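Local coordinates for protein ulvan Lyase-PL25 (Pseudoalteromonas sp. PLSV, PDB 5UAM) that cleaves ulvan, the sulfated cell-wall polysaccharide of green seaweeds, as a beta-propeller lyase of polysaccharide lyase family 25, at residues L406-N410 against A411-I415; V285-E288 against V289-K293. All blocks are in the same frame, centred on the assembly; numbering follows the deposited sequence. Where two conformers were deposited one is given.

How the interactions relate
Both contacts are local, each made inside one continuous run of the chain, and they lie on opposite sides of the chain's centre: their centres are 39 Å apart and their nearest atoms about 26 Å. Interaction 2 comes first in sequence, at the start of helix 287-293, one of only two helices in this beta-rich chain. Interaction 1 follows more than a hundred residues later, where strand 400-408, an outermost strand of its four-stranded antiparallel sheet, passes into strand 412-415, an outermost strand of the next. They share no sheet. Interaction 1 links neighbouring propeller sheets; interaction 2 sets helix 287-293 on the large antiparallel sheet that includes strand 232-243.

Interaction 1: L406-N410 against A411-I415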
loop_
_atom_site.group_PDB
_atom_site.type_symbol
_atom_site.label_atom_id
_atom_site.label_comp_id
_atom_site.label_asym_id
_atom_site.label_seq_id
_atom_site.Cartn_x
_atom_site.Cartn_y
_atom_site.Cartn_z
ATOM N N LEU A 406 -6.134 -13.839 13.634
ATOM C CA LEU A 406 -6.223 -14.912 12.652
ATOM C C LEU A 406 -4.919 -15.690 12.670
ATOM O O LEU A 406 -3.843 -15.095 12.758
ATOM C CB LEU A 406 -6.481 -14.350 11.236
ATOM C CG LEU A 406 -7.047 -15.335 10.227
ATOM C CD1 LEU A 406 -8.455 -15.724 10.578
ATOM C CD2 LEU A 406 -7.000 -14.731 8.835
ATOM N N ARG A 407 -5.017 -17.019 12.629
ATOM C CA ARG A 407 -3.826 -17.849 12.598
ATOM C C ARG A 407 -4.142 -19.059 11.741
ATOM O O ARG A 407 -5.184 -19.685 11.937
ATOM C CB ARG A 407 -3.440 -18.282 14.015
ATOM C CG ARG A 407 -2.101 -18.974 14.071
ATOM C CD ARG A 407 -1.652 -19.278 15.501
ATOM N NE ARG A 407 -0.368 -19.976 15.474
ATOM C CZ ARG A 407 0.724 -19.609 16.134
ATOM N NH1 ARG A 407 1.824 -20.335 15.993
ATOM N NH2 ARG A 407 0.727 -18.552 16.945
ATOM N N LYS A 408 -3.280 -19.349 10.768
ATOM C CA LYS A 408 -3.520 -20.484 9.875
ATOM C C LYS A 408 -2.252 -21.308 9.700
ATOM O O LYS A 408 -1.204 -20.786 9.327
ATOM C CB LYS A 408 -4.040 -20.017 8.515
ATOM C CG LYS A 408 -5.343 -19.230 8.586
ATOM C CD LYS A 408 -6.506 -20.143 8.870
ATOM C CE LYS A 408 -7.790 -19.364 8.957
ATOM N NZ LYS A 408 -8.933 -20.258 9.287
ATOM N N ASP A 409 -2.367 -22.606 9.914
ATOM C CA ASP A 409 -1.250 -23.500 9.672
ATOM C C ASP A 409 -0.939 -23.566 8.180
ATOM O O ASP A 409 -1.832 -23.479 7.325
ATOM C CB ASP A 409 -1.589 -24.918 10.148
ATOM C CG ASP A 409 -2.124 -24.956 11.564
ATOM O OD1 ASP A 409 -1.428 -24.509 12.498
ATOM O OD2 ASP A 409 -3.239 -25.469 11.767
ATOM N N ASN A 410 0.341 -23.794 7.873
ATOM C CA ASN A 410 0.761 -24.135 6.520
ATOM C C ASN A 410 0.392 -23.048 5.525
ATOM O O ASN A 410 -0.066 -23.332 4.417
ATOM C CB ASN A 410 0.199 -25.495 6.100
ATOM C CG ASN A 410 0.464 -26.559 7.131
ATOM O OD1 ASN A 410 -0.462 -27.248 7.608
ATOM N ND2 ASN A 410 1.730 -26.738 7.470
ATOM N N ALA A 411 0.637 -21.798 5.905
ATOM C CA ALA A 411 0.223 -20.670 5.090
ATOM C C ALA A 411 1.092 -19.475 5.444
ATOM O O ALA A 411 1.858 -19.497 6.405
ATOM C CB ALA A 411 -1.242 -20.320 5.365
ATOM N N SER A 412 0.958 -18.420 4.640
ATOM C CA SER A 412 1.484 -17.106 4.983
ATOM C C SER A 412 0.427 -16.089 4.591
ATOM O O SER A 412 -0.414 -16.350 3.740
ATOM C CB SER A 412 2.812 -16.778 4.289
ATOM O OG SER A 412 2.662 -16.705 2.888
ATOM N N PHE A 413 0.458 -14.930 5.241
ATOM C CA PHE A 413 -0.564 -13.922 5.011
ATOM C C PHE A 413 -0.020 -12.751 4.205
ATOM O O PHE A 413 1.090 -12.268 4.448
ATOM C CB PHE A 413 -1.108 -13.331 6.322
ATOM C CG PHE A 413 -1.908 -14.286 7.178
ATOM C CD1 PHE A 413 -2.683 -15.294 6.606
ATOM C CD2 PHE A 413 -1.944 -14.141 8.547
ATOM C CE1 PHE A 413 -3.437 -16.152 7.388
ATOM C CE2 PHE A 413 -2.668 -15.015 9.358
ATOM C CZ PHE A 413 -3.444 -16.009 8.780
ATOM N N ALA A 414 -0.823 -12.285 3.270
ATOM C CA ALA A 414 -0.707 -10.949 2.709
ATOM C C ALA A 414 -1.774 -10.101 3.375
ATOM O O ALA A 414 -2.898 -10.577 3.573
ATOM C CB ALA A 414 -0.938 -10.997 1.196
ATOM N N ILE A 415 -1.447 -8.845 3.683
ATOM C CA ILE A 415 -2.382 -7.963 4.382
ATOM C C ILE A 415 -2.531 -6.636 3.664
ATOM O O ILE A 415 -1.642 -6.183 2.933
ATOM C CB ILE A 415 -1.997 -7.726 5.851
ATOM C CG1 ILE A 415 -0.561 -7.206 5.990
ATOM C CG2 ILE A 415 -2.176 -9.047 6.634
ATOM C CD1 ILE A 415 -0.272 -6.640 7.386
#
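The F413 ring points its far edge, not a face, at L406-N410: K408 CG and the backbone oxygen of L406 both lie at that edge, near the ring plane. F413 CZ sits 3.7 Å from K408 CG, while F413 CE2 is 3.6 Å from L406 O. A385, L387, V430 and T378 also touch the ring, from three other strands. With CG beside the backbone N (chi1 -68°), the ring is carried back from strand 412-415 to the end of strand 400-408. L406 meets it obliquely through one methyl branch, CD2, 3.8 Å from F413 CZ. The K408 and F413 side chains run at about a right angle, K408 touching the ring edge with CB and CG before its chain bends at chi2 (-74°) and takes the ammonium end away. With an alanine in place of F413, K408 CG and L406 CD2 would probably lose the aromatic edge they rest against, leaving a gap between the two strands. The turn leads from an outermost strand of one four-stranded antiparallel propeller sheet into an outermost strand of the next, which also holds strand 30-33, consistent with beta-propeller ring closure. No hydrogen bond crosses between the segments; their backbones bond to other strands. The contact is therefore mainly apolar, with L406 O lying beside the C-H at F413 CE2, where a weak electrostatic attraction is likely.

Interaction 2: V285-E288 against V289-K293; sequences VTRE and VADEK. With EDO (1,2-ethanediol), chain L.
V289 meets T286 at the start of the helix: its backbone N donates to T286 OG1 over 3.2 Å, at an N-H...O angle of 166°. The threonine hydroxyl stands between its own backbone N and carbonyl carbon (chi1 61°), turned to the first turn of the helix, and V289 CG2 lies 3.4 Å from T286 OG1, so the same oxygen is bonded by an amide and flanked by a methyl group. A290 comes next. Its N gives a nearly straight 2.8 Å bond to T286 O, and its CB lies 4.0 Å from V285 CG1, an apolar contact between the residue ahead of the N-cap and the first turn of the helix. Y237 touches both side chains, and W221 and Y262 also touch A290. D291 N then donates to R287 O at 2.8 Å. The D291 carboxylate and R287 guanidinium planes are 72° apart, and D291 OD2 stays 4.2 Å from R287 NE, a distance at which the opposite charges may attract without forming a salt bridge. Each has a firmer partner elsewhere: R287 NH1 forms a salt bridge with D219, and D291 OD1 is hydrogen-bonded to Y262 OH. The D291 carbonyl accepts from a 1,2-ethanediol, probably left from crystallisation. E292 N closes on the backbone O of E288, whose side chain is salt-bridged to K210, in a more bent bond, and K293 N continues the helical i-to-i+4 pattern to V289 O. K293 reaches E279 through its ammonium group. Together these form a threonine N-cap followed by a short alpha-helix, packed through V285, R287 and A290 on strands of the sheet whose strand 232-243 supplies the zinc ligands H240 and C242.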
loop_
_atom_site.group_PDB
_atom_site.type_symbol
_atom_site.label_atom_id
_atom_site.label_comp_id
_atom_site.label_asym_id
_atom_site.label_seq_id
_atom_site.Cartn_x
_atom_site.Cartn_y
_atom_site.Cartn_z
ATOM N N VAL A 285 11.215 16.643 -5.321
ATOM C CA VAL A 285 12.268 16.464 -4.337
ATOM C C VAL A 285 13.315 15.506 -4.883
ATOM O O VAL A 285 12.992 14.411 -5.367
ATOM C CB VAL A 285 11.674 15.985 -3.008
ATOM C CG1 VAL A 285 12.792 15.614 -2.022
ATOM C CG2 VAL A 285 10.758 17.048 -2.437
ATOM N N THR A 286 14.577 15.918 -4.800
ATOM C CA THR A 286 15.706 15.092 -5.197
ATOM C C THR A 286 16.298 14.381 -3.986
ATOM O O THR A 286 16.080 14.766 -2.838
ATOM C CB THR A 286 16.799 15.967 -5.788
ATOM O OG1 THR A 286 17.212 16.892 -4.778
ATOM C CG2 THR A 286 16.300 16.722 -7.014
ATOM N N ARG A 287 17.118 13.374 -4.267
ATOM C CA ARG A 287 17.820 12.676 -3.196
ATOM C C ARG A 287 18.634 13.649 -2.349
ATOM O O ARG A 287 18.655 13.545 -1.119
ATOM C CB ARG A 287 18.719 11.588 -3.783
ATOM C CG ARG A 287 19.394 10.709 -2.708
ATOM C CD ARG A 287 20.526 9.897 -3.290
ATOM N NE ARG A 287 21.795 10.609 -3.217
ATOM C CZ ARG A 287 22.418 11.199 -4.238
ATOM N NH1 ARG A 287 21.917 11.196 -5.479
ATOM N NH2 ARG A 287 23.572 11.807 -4.013
ATOM N N GLU A 288 19.291 14.619 -2.982
ATOM C CA GLU A 288 20.144 15.537 -2.235
ATOM C C GLU A 288 19.320 16.393 -1.285
ATOM O O GLU A 288 19.716 16.620 -0.136
ATOM C CB GLU A 288 20.938 16.402 -3.216
ATOM C CG GLU A 288 21.996 15.617 -3.995
ATOM C CD GLU A 288 21.513 15.036 -5.323
ATOM O OE1 GLU A 288 20.297 14.901 -5.545
ATOM O OE2 GLU A 288 22.387 14.753 -6.178
ATOM N N VAL A 289 18.175 16.886 -1.744
ATOM C CA VAL A 289 17.313 17.654 -0.861
ATOM C C VAL A 289 16.718 16.765 0.212
ATOM O O VAL A 289 16.584 17.181 1.369
ATOM C CB VAL A 289 16.227 18.369 -1.676
ATOM C CG1 VAL A 289 15.119 18.921 -0.744
ATOM C CG2 VAL A 289 16.875 19.464 -2.518
ATOM N N ALA A 290 16.304 15.547 -0.155
ATOM C CA ALA A 290 15.717 14.646 0.830
ATOM C C ALA A 290 16.709 14.330 1.948
ATOM O O ALA A 290 16.356 14.348 3.135
ATOM C CB ALA A 290 15.241 13.360 0.151
ATOM N N ASP A 291 17.948 14.002 1.590
ATOM C CA ASP A 291 18.948 13.721 2.618
ATOM C C ASP A 291 19.173 14.911 3.537
ATOM O O ASP A 291 19.488 14.730 4.716
ATOM C CB ASP A 291 20.278 13.300 1.982
ATOM C CG ASP A 291 20.265 11.863 1.483
ATOM O OD1 ASP A 291 19.283 11.131 1.738
ATOM O OD2 ASP A 291 21.232 11.453 0.813
ATOM N N GLU A 292 19.021 16.129 3.024
ATOM C CA GLU A 292 19.226 17.332 3.814
ATOM C C GLU A 292 18.009 17.690 4.661
ATOM O O GLU A 292 18.174 18.186 5.784
ATOM C CB GLU A 292 19.563 18.491 2.869
ATOM C CG GLU A 292 19.715 19.869 3.533
ATOM C CD GLU A 292 21.018 20.021 4.293
ATOM O OE1 GLU A 292 21.893 19.133 4.168
ATOM O OE2 GLU A 292 21.160 21.040 5.007
ATOM N N LYS A 293 16.793 17.452 4.155
ATOM C CA LYS A 293 15.593 18.065 4.721
ATOM C C LYS A 293 14.509 17.099 5.167
ATOM O O LYS A 293 13.731 17.456 6.064
ATOM C CB LYS A 293 14.948 19.028 3.713
ATOM C CG LYS A 293 15.796 20.224 3.331
ATOM C CD LYS A 293 16.042 21.145 4.513
ATOM C CE LYS A 293 16.869 22.349 4.120
ATOM N NZ LYS A 293 17.242 23.136 5.335
HETATM C C1 EDO L . 17.100 15.379 7.897
HETATM O O1 EDO L . 16.744 14.653 9.096
HETATM C C2 EDO L . 18.598 15.637 7.851
HETATM O O2 EDO L . 19.281 14.397 7.644
#